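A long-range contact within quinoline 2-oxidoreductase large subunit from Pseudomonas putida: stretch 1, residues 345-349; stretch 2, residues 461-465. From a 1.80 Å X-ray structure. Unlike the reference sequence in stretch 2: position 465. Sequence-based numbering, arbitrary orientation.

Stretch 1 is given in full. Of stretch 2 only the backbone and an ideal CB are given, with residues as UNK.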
# COMPACT_ATOMS: atom_id res chain seq x y z
N LEU B 345 -39.50 1.99 28.19
CA LEU B 345 -40.12 3.06 28.97
C LEU B 345 -39.58 4.42 28.56
O LEU B 345 -40.14 5.46 28.91
CB LEU B 345 -39.88 2.85 30.47
CG LEU B 345 -40.46 1.56 31.03
CD1 LEU B 345 -40.21 1.49 32.53
CD2 LEU B 345 -41.95 1.50 30.73
N GLY B 346 -38.48 4.39 27.83
CA GLY B 346 -37.86 5.62 27.37
C GLY B 346 -37.65 6.65 28.46
O GLY B 346 -37.00 6.41 29.48
N VAL B 347 -38.25 7.81 28.24
CA VAL B 347 -38.12 8.97 29.12
C VAL B 347 -39.20 9.10 30.20
O VAL B 347 -39.18 10.05 31.00
CB VAL B 347 -38.11 10.22 28.20
CG1 VAL B 347 -39.30 11.10 28.45
CG2 VAL B 347 -36.81 10.94 28.33
N TYR B 348 -40.11 8.13 30.26
CA TYR B 348 -41.24 8.21 31.16
C TYR B 348 -41.23 7.37 32.43
O TYR B 348 -40.53 6.37 32.53
CB TYR B 348 -42.51 7.88 30.37
CG TYR B 348 -42.58 8.60 29.04
CD1 TYR B 348 -43.03 9.91 28.95
CD2 TYR B 348 -42.16 7.96 27.87
CE1 TYR B 348 -43.07 10.58 27.72
CE2 TYR B 348 -42.19 8.62 26.64
CZ TYR B 348 -42.65 9.92 26.58
OH TYR B 348 -42.68 10.57 25.36
N LYS B 349 -42.04 7.80 33.39
CA LYS B 349 -42.19 7.10 34.65
C LYS B 349 -43.45 6.24 34.56
O LYS B 349 -44.57 6.75 34.50
CB LYS B 349 -42.30 8.11 35.80
CG LYS B 349 -41.02 8.92 36.01
CD LYS B 349 -41.08 9.83 37.24
CE LYS B 349 -42.02 11.01 37.04
NZ LYS B 349 -42.00 11.93 38.22
N UNK B 461 -42.49 13.03 19.16
CA UNK B 461 -41.69 11.93 19.67
C UNK B 461 -40.58 12.47 20.56
O UNK B 461 -39.75 13.27 20.11
CB UNK B 461 -41.11 11.10 18.52
N UNK B 462 -40.57 12.05 21.82
CA UNK B 462 -39.55 12.46 22.77
C UNK B 462 -38.77 11.21 23.14
O UNK B 462 -39.36 10.16 23.40
CB UNK B 462 -40.15 13.14 24.00
N UNK B 463 -37.44 11.31 23.16
CA UNK B 463 -36.62 10.15 23.45
C UNK B 463 -35.39 10.41 24.31
O UNK B 463 -35.01 11.55 24.58
CB UNK B 463 -36.17 9.52 22.13
N UNK B 464 -34.77 9.31 24.73
CA UNK B 464 -33.51 9.32 25.44
C UNK B 464 -32.82 8.18 24.70
O UNK B 464 -33.48 7.40 24.02
CB UNK B 464 -33.62 9.13 26.95
N UNK B 465 -31.50 8.09 24.80
CA UNK B 465 -30.77 7.07 24.05
C UNK B 465 -29.46 6.69 24.73
O UNK B 465 -28.75 7.55 25.24
CB UNK B 465 -30.49 7.56 22.63

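Stretch 2 is an extended strand with backbone angles in the beta region throughout, so its side chains alternate in direction. Stretch 1 meets it with a type II' turn from Leu345 to Tyr348, closed by a hydrogen bond from Tyr348 N to Leu345 O at 3.0 Å.

Position 461 points its CA-to-CB bond away from stretch 1. No atom of stretch 1 lies within 5.5 Å of the ideal CB, so stretch 1 sets no preference here. The deposited residue is Ser461. Its chi1 is t, and its OG is hydrogen-bonded elsewhere in the structure.

Position 462 points toward stretch 1. The ideal CB is 3.8 Å from Tyr348 OH and 5.0 Å from Val347 CG1. The surroundings are therefore mixed: a hydroxyl close by, and a methyl group slightly farther off. A compact side chain fits this description. Valine, isoleucine or threonine would suit the extended backbone, and alanine would end at CB, 5.0 Å from Val347 CG1. The residue is Val462, with chi1 t. Its CG1 packs against Val347 CG1 at 4.1 Å, an apolar contact. Its CB lies 3.8 Å from Tyr348 OH. The backbone contributes as well: a water accepts from Val347 N at 2.9 Å and donates to Val462 O at 2.8 Å. This bridge ties the turn to the strand, which have no direct hydrogen bond between them.

Position 463 points away again, with nothing of stretch 1 within 5.5 Å of its ideal CB. The choice is left open by stretch 1, and a large side chain would not run into it along this direction. The residue is Phe463. Its ring stays clear of stretch 1, while its backbone O lies 4.2 Å from Val347 CG2.

Position 464 points toward the turn. The ideal CB is 3.9 Å from Val347 CG2 and 5.0 Å from Gly346 C. The methyl favours aliphatic carbon near the backbone. Farther out, the carbonyl of Gly346 offers an acceptor. Valine or threonine could meet the methyl, and asparagine or glutamine could bring an amide toward the carbonyl. The residue is Asn464, with chi1 p. Its CB rests 3.9 Å from Val347 CG2. Its ND2 comes within 3.5 Å of Gly346 O, but the pair is not a hydrogen bond; ND2 is bonded elsewhere in the structure.

Position 465 is out of reach of stretch 1, which gives no guidance. The residue is Glu465, where the reference sequence has Asp. Its OE1 is hydrogen-bonded elsewhere in the structure.

Stretch 2, residues 461-465: SVFNE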
# COMPACT_ATOMS: atom_id res chain seq x y z
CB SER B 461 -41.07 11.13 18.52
OG SER B 461 -40.19 10.14 19.02
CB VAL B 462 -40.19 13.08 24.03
CG1 VAL B 462 -39.12 13.45 25.04
CG2 VAL B 462 -41.01 14.31 23.64
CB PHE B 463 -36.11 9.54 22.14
CG PHE B 463 -34.99 10.33 21.50
CD1 PHE B 463 -35.27 11.50 20.79
CD2 PHE B 463 -33.67 9.97 21.71
CE1 PHE B 463 -34.24 12.30 20.30
CE2 PHE B 463 -32.62 10.76 21.22
CZ PHE B 463 -32.91 11.93 20.52
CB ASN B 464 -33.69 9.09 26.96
CG ASN B 464 -33.92 7.65 27.34
OD1 ASN B 464 -34.30 6.82 26.51
ND2 ASN B 464 -33.70 7.34 28.61
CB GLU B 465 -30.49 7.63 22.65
CG GLU B 465 -29.42 6.92 21.83
CD GLU B 465 -28.99 7.72 20.60
OE1 GLU B 465 -28.25 7.17 19.76
OE2 GLU B 465 -29.38 8.90 20.47
O HOH W 1 -38.97 8.29 25.43
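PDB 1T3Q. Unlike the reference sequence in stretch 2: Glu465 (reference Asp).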